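Local coordinates for zebrafish RNase5 (Danio rerio, PDB 3LJE), which probably cleaves RNA as a fish member of the pancreatic ribonuclease/angiogenin family, at residues 42-54 against 80-93. Sequence-based numbering, arbitrary orientation.
With SO4 (sulfate ion), chain C.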
loop_
_atom_site.group_PDB
_atom_site.type_symbol
_atom_site.label_atom_id
_atom_site.label_comp_id
_atom_site.label_asym_id
_atom_site.label_seq_id
_atom_site.Cartn_x
_atom_site.Cartn_y
_atom_site.Cartn_z
ATOM N N GLY A 42 -5.024 -3.449 17.173
ATOM C CA GLY A 42 -6.376 -3.803 17.473
ATOM C C GLY A 42 -7.003 -4.351 16.198
ATOM O O GLY A 42 -6.331 -4.530 15.185
ATOM N N ASN A 43 -8.326 -4.611 16.221
ATOM C CA ASN A 43 -9.012 -5.272 15.115
ATOM C C ASN A 43 -10.071 -4.477 14.336
ATOM O O ASN A 43 -10.944 -5.083 13.712
ATOM C CB ASN A 43 -9.733 -6.527 15.637
ATOM C CG ASN A 43 -8.749 -7.587 16.039
ATOM O OD1 ASN A 43 -8.384 -8.450 15.241
ATOM N ND2 ASN A 43 -8.298 -7.531 17.293
ATOM N N ASP A 44 -10.054 -3.152 14.332
ATOM C CA ASP A 44 -11.070 -2.495 13.529
ATOM C C ASP A 44 -10.714 -2.710 12.019
ATOM O O ASP A 44 -9.555 -2.951 11.654
ATOM C CB ASP A 44 -11.141 -0.989 13.828
ATOM C CG ASP A 44 -11.234 -0.682 15.357
ATOM O OD1 ASP A 44 -12.009 -1.406 16.051
ATOM O OD2 ASP A 44 -10.535 0.275 15.832
ATOM N N CYS A 45 -11.752 -2.673 11.201
ATOM C CA CYS A 45 -11.651 -2.834 9.758
ATOM C C CYS A 45 -11.041 -1.558 9.262
ATOM O O CYS A 45 -11.497 -0.466 9.600
ATOM C CB CYS A 45 -13.028 -2.949 9.132
ATOM S SG CYS A 45 -13.955 -4.459 9.623
ATOM N N LYS A 46 -9.964 -1.693 8.501
ATOM C CA LYS A 46 -9.327 -0.524 7.925
ATOM C C LYS A 46 -10.285 -0.024 6.794
ATOM O O LYS A 46 -10.867 -0.779 5.973
ATOM C CB LYS A 46 -7.942 -0.967 7.420
ATOM C CG LYS A 46 -7.188 0.204 6.873
ATOM C CD LYS A 46 -5.710 -0.145 6.576
ATOM C CE LYS A 46 -4.988 1.036 5.878
ATOM N NZ LYS A 46 -3.585 0.674 5.487
ATOM N N GLU A 47 -10.495 1.289 6.775
ATOM C CA GLU A 47 -11.400 1.893 5.803
ATOM C C GLU A 47 -10.945 1.783 4.330
ATOM O O GLU A 47 -11.761 1.519 3.458
ATOM C CB GLU A 47 -11.552 3.413 6.150
ATOM C CG GLU A 47 -12.213 3.670 7.395
ATOM C CD GLU A 47 -13.746 3.521 7.291
ATOM O OE1 GLU A 47 -14.386 3.561 8.354
ATOM O OE2 GLU A 47 -14.312 3.393 6.188
ATOM N N VAL A 48 -9.670 2.039 4.067
ATOM C CA VAL A 48 -9.205 2.102 2.623
ATOM C C VAL A 48 -7.798 1.560 2.569
ATOM O O VAL A 48 -6.941 1.890 3.415
ATOM C CB VAL A 48 -9.412 3.479 1.961
ATOM C CG1 VAL A 48 -8.797 3.499 0.572
ATOM C CG2 VAL A 48 -10.899 3.832 1.885
ATOM N N ASN A 49 -7.488 0.684 1.580
ATOM C CA ASN A 49 -6.105 0.263 1.526
ATOM C C ASN A 49 -5.812 -0.073 0.056
ATOM O O ASN A 49 -6.478 -0.921 -0.573
ATOM C CB ASN A 49 -5.903 -1.014 2.375
ATOM C CG ASN A 49 -4.446 -1.440 2.421
ATOM O OD1 ASN A 49 -3.679 -0.942 3.252
ATOM N ND2 ASN A 49 -4.031 -2.331 1.470
ATOM N N THR A 50 -4.797 0.604 -0.465
ATOM C CA THR A 50 -4.439 0.318 -1.817
ATOM C C THR A 50 -3.258 -0.643 -1.961
ATOM O O THR A 50 -2.192 -0.473 -1.349
ATOM C CB THR A 50 -4.050 1.721 -2.498
ATOM O OG1 THR A 50 -5.203 2.525 -2.381
ATOM C CG2 THR A 50 -3.531 1.523 -4.020
ATOM N N PHE A 51 -3.394 -1.555 -2.936
ATOM C CA PHE A 51 -2.307 -2.440 -3.324
ATOM C C PHE A 51 -1.742 -1.999 -4.691
ATOM O O PHE A 51 -2.491 -1.891 -5.671
ATOM C CB PHE A 51 -2.848 -3.890 -3.480
ATOM C CG PHE A 51 -3.329 -4.436 -2.162
ATOM C CD1 PHE A 51 -2.366 -5.015 -1.269
ATOM C CD2 PHE A 51 -4.695 -4.352 -1.797
ATOM C CE1 PHE A 51 -2.820 -5.511 0.017
ATOM C CE2 PHE A 51 -5.121 -4.869 -0.549
ATOM C CZ PHE A 51 -4.189 -5.435 0.338
ATOM N N ILE A 52 -0.457 -1.729 -4.719
ATOM C CA ILE A 52 0.189 -1.310 -5.953
ATOM C C ILE A 52 0.517 -2.644 -6.671
ATOM O O ILE A 52 1.207 -3.551 -6.118
ATOM C CB ILE A 52 1.508 -0.597 -5.665
ATOM C CG1 ILE A 52 1.221 0.667 -4.764
ATOM C CG2 ILE A 52 2.228 -0.229 -7.057
ATOM C CD1 ILE A 52 2.617 1.155 -4.103
ATOM N N GLN A 53 0.097 -2.732 -7.943
ATOM C CA GLN A 53 0.367 -3.983 -8.744
ATOM C C GLN A 53 1.698 -3.978 -9.386
ATOM O O GLN A 53 1.828 -3.866 -10.596
ATOM C CB GLN A 53 -0.796 -4.164 -9.767
ATOM C CG GLN A 53 -2.105 -4.439 -9.069
ATOM C CD GLN A 53 -3.223 -4.384 -10.120
ATOM O OE1 GLN A 53 -3.396 -3.282 -10.732
ATOM N NE2 GLN A 53 -4.026 -5.519 -10.316
ATOM N N ALA A 54 2.734 -4.075 -8.577
ATOM C CA ALA A 54 4.075 -4.057 -9.129
ATOM C C ALA A 54 5.020 -4.750 -8.201
ATOM O O ALA A 54 4.638 -5.130 -7.107
ATOM C CB ALA A 54 4.530 -2.626 -9.373
ATOM N N PHE A 80 0.956 4.214 -11.914
ATOM C CA PHE A 80 1.218 2.797 -11.573
ATOM C C PHE A 80 -0.129 2.203 -11.538
ATOM O O PHE A 80 -1.140 2.859 -11.246
ATOM C CB PHE A 80 1.838 2.587 -10.123
ATOM C CG PHE A 80 3.312 2.573 -10.113
ATOM C CD1 PHE A 80 4.095 3.730 -10.474
ATOM C CD2 PHE A 80 4.011 1.416 -9.726
ATOM C CE1 PHE A 80 5.449 3.685 -10.403
ATOM C CE2 PHE A 80 5.359 1.416 -9.673
ATOM C CZ PHE A 80 6.112 2.542 -9.997
ATOM N N PRO A 81 -0.200 0.881 -11.835
ATOM C CA PRO A 81 -1.460 0.175 -11.707
ATOM C C PRO A 81 -1.762 -0.096 -10.256
ATOM O O PRO A 81 -0.909 -0.598 -9.524
ATOM C CB PRO A 81 -1.252 -1.129 -12.464
ATOM C CG PRO A 81 0.213 -1.417 -12.298
ATOM C CD PRO A 81 0.865 -0.137 -11.846
ATOM N N VAL A 82 -2.962 0.165 -9.807
ATOM C CA VAL A 82 -3.314 -0.114 -8.421
ATOM C C VAL A 82 -4.706 -0.678 -8.284
ATOM O O VAL A 82 -5.569 -0.460 -9.129
ATOM C CB VAL A 82 -3.276 1.156 -7.467
ATOM C CG1 VAL A 82 -1.798 1.845 -7.549
ATOM C CG2 VAL A 82 -4.451 2.186 -7.842
ATOM N N VAL A 83 -4.916 -1.402 -7.175
ATOM C CA VAL A 83 -6.260 -1.841 -6.817
ATOM C C VAL A 83 -6.523 -1.262 -5.445
ATOM O O VAL A 83 -5.742 -1.533 -4.488
ATOM C CB VAL A 83 -6.384 -3.395 -6.731
ATOM C CG1 VAL A 83 -7.702 -3.747 -5.849
ATOM C CG2 VAL A 83 -6.374 -3.955 -8.142
ATOM N N THR A 84 -7.548 -0.425 -5.331
ATOM C CA THR A 84 -7.942 0.145 -4.044
ATOM C C THR A 84 -9.117 -0.577 -3.409
ATOM O O THR A 84 -10.190 -0.761 -4.076
ATOM C CB THR A 84 -8.298 1.640 -4.192
ATOM O OG1 THR A 84 -7.115 2.317 -4.665
ATOM C CG2 THR A 84 -8.701 2.218 -2.849
ATOM N N CYS A 85 -8.953 -1.015 -2.128
ATOM C CA CYS A 85 -10.023 -1.765 -1.445
ATOM C C CYS A 85 -10.694 -0.794 -0.475
ATOM O O CYS A 85 -9.989 -0.254 0.319
ATOM C CB CYS A 85 -9.418 -2.950 -0.622
ATOM S SG CYS A 85 -8.677 -4.151 -1.785
ATOM N N LYS A 86 -12.007 -0.555 -0.589
ATOM C CA LYS A 86 -12.699 0.381 0.314
ATOM C C LYS A 86 -13.763 -0.365 1.082
ATOM O O LYS A 86 -14.546 -1.088 0.519
ATOM C CB LYS A 86 -13.408 1.519 -0.442
ATOM C CG LYS A 86 -12.491 2.192 -1.394
ATOM C CD LYS A 86 -13.197 3.286 -2.282
ATOM C CE LYS A 86 -12.436 3.264 -3.675
ATOM N NZ LYS A 86 -11.622 4.544 -3.820
ATOM N N LEU A 87 -13.792 -0.118 2.353
ATOM C CA LEU A 87 -14.688 -0.781 3.253
ATOM C C LEU A 87 -16.118 -0.394 2.934
ATOM O O LEU A 87 -16.434 0.815 2.864
ATOM C CB LEU A 87 -14.339 -0.354 4.620
ATOM C CG LEU A 87 -15.150 -1.070 5.684
ATOM C CD1 LEU A 87 -14.732 -2.577 5.737
ATOM C CD2 LEU A 87 -14.824 -0.390 7.067
ATOM N N LYS A 88 -16.955 -1.397 2.705
ATOM C CA LYS A 88 -18.348 -1.166 2.352
ATOM C C LYS A 88 -19.065 -1.380 3.668
ATOM O O LYS A 88 -19.855 -0.579 4.003
ATOM C CB LYS A 88 -18.825 -2.151 1.293
ATOM C CG LYS A 88 -20.005 -1.665 0.423
ATOM C CD LYS A 88 -19.795 -0.275 -0.410
ATOM C CE LYS A 88 -20.748 -0.247 -1.651
ATOM N NZ LYS A 88 -20.395 0.747 -2.708
ATOM N N SER A 89 -18.781 -2.443 4.436
ATOM C CA SER A 89 -19.450 -2.617 5.751
ATOM C C SER A 89 -18.646 -3.433 6.784
ATOM O O SER A 89 -17.650 -4.057 6.434
ATOM C CB SER A 89 -20.837 -3.241 5.556
ATOM O OG SER A 89 -20.770 -4.523 4.976
ATOM N N GLY A 90 -19.103 -3.439 8.037
ATOM C CA GLY A 90 -18.457 -4.204 9.101
ATOM C C GLY A 90 -17.662 -3.210 9.948
ATOM O O GLY A 90 -17.219 -2.166 9.424
ATOM N N ASN A 91 -17.441 -3.512 11.221
ATOM C CA ASN A 91 -16.715 -2.602 12.045
ATOM C C ASN A 91 -15.390 -3.219 12.508
ATOM O O ASN A 91 -14.359 -2.511 12.614
ATOM C CB ASN A 91 -17.586 -2.186 13.234
ATOM C CG ASN A 91 -18.846 -1.467 12.799
ATOM O OD1 ASN A 91 -19.910 -2.082 12.658
ATOM N ND2 ASN A 91 -18.732 -0.162 12.535
ATOM N N ARG A 92 -15.413 -4.525 12.791
ATOM C CA ARG A 92 -14.174 -5.164 13.212
ATOM C C ARG A 92 -13.997 -6.487 12.504
ATOM O O ARG A 92 -14.966 -7.018 11.992
ATOM C CB ARG A 92 -14.173 -5.447 14.726
ATOM C CG ARG A 92 -14.600 -4.243 15.609
ATOM C CD ARG A 92 -14.253 -4.592 17.066
ATOM N NE ARG A 92 -12.798 -4.719 17.151
ATOM C CZ ARG A 92 -11.954 -3.772 17.602
ATOM N NH1 ARG A 92 -12.419 -2.590 18.056
ATOM N NH2 ARG A 92 -10.618 -3.975 17.534
ATOM N N ARG A 93 -12.751 -7.009 12.482
ATOM C CA ARG A 93 -12.500 -8.353 11.887
ATOM C C ARG A 93 -13.389 -9.315 12.722
ATOM O O ARG A 93 -13.487 -9.150 13.950
ATOM C CB ARG A 93 -11.065 -8.835 12.148
ATOM C CG ARG A 93 -9.938 -8.253 11.334
ATOM C CD ARG A 93 -8.553 -8.960 11.712
ATOM N NE ARG A 93 -8.422 -10.400 11.388
ATOM C CZ ARG A 93 -7.836 -10.873 10.257
ATOM N NH1 ARG A 93 -7.343 -10.044 9.317
ATOM N NH2 ARG A 93 -7.622 -12.175 10.098
HETATM S S SO4 C . -0.005 3.412 5.361
HETATM O O1 SO4 C . -1.053 4.381 4.647
HETATM O O2 SO4 C . 1.371 3.292 4.636
HETATM O O3 SO4 C . 0.218 3.907 6.784
HETATM O O4 SO4 C . -0.767 2.026 5.440
#
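Asp-44 bridges Arg-92 and Val-48 pairs with Lys-86, so the register slips by two residues and splits the contact into two ladders. The main one is antiparallel. It joins strand 48-52 to strand 80-89 in the curved sheet of the pancreatic ribonuclease fold. Reciprocal backbone bonds join Asn-49 with Cys-85 and Phe-51 with Val-83. The small ladder binds Cys-45 N to Asn-91 O and Arg-93 N to Asn-43 O. Nearby, Leu-87 CD2 packs 3.7 Å from Cys-45 CB. A disulfide from Cys-85 to Cys-28 fastens strand 80-89 to helix 28-34, and one from Cys-45 to Cys-96 ties down the loop before strand 48-52.

On the face with Thr-50 and Thr-84, the two hydroxyls meet, OG1 to OG1, at 3.0 Å. Thr-50 OG1 is also bonded to Glu-121. Thr-50 CG2 presses tightly on Val-82 CB, 3.5 Å away.

Gln-53 N donates to Pro-81 O over 2.8 Å. Its side chain is extended beyond CG (chi2 171°), which carries the amide past Pro-81 to Val-83. There NE2 lies 3.6 Å from Val-83 CG2 and bonds to Met-23 O. With an alanine here, Met-23 O would probably lose this donor, and a gap is likely to open beside the valine methyl.

Lys-46 is stretched out fully, and its NZ bonds both Asn-49 OD1, on a lone pair in the amide plane, and a sulfate oxygen, O4, at 3.1 Å. The sulfate also binds His-18 and Tyr-119, consistent with the phosphate site of this family. The bond to Asn-49 probably steadies the lysine end beside the sulfate. Asn-49 ND2 bonds Gln-17 O and lies 3.3 Å above the plane of the Phe-51 ring, offset toward its rim. Cys-85 SG meets that ring at its edge instead, in plane, 3.8 Å from Phe-51 CE2.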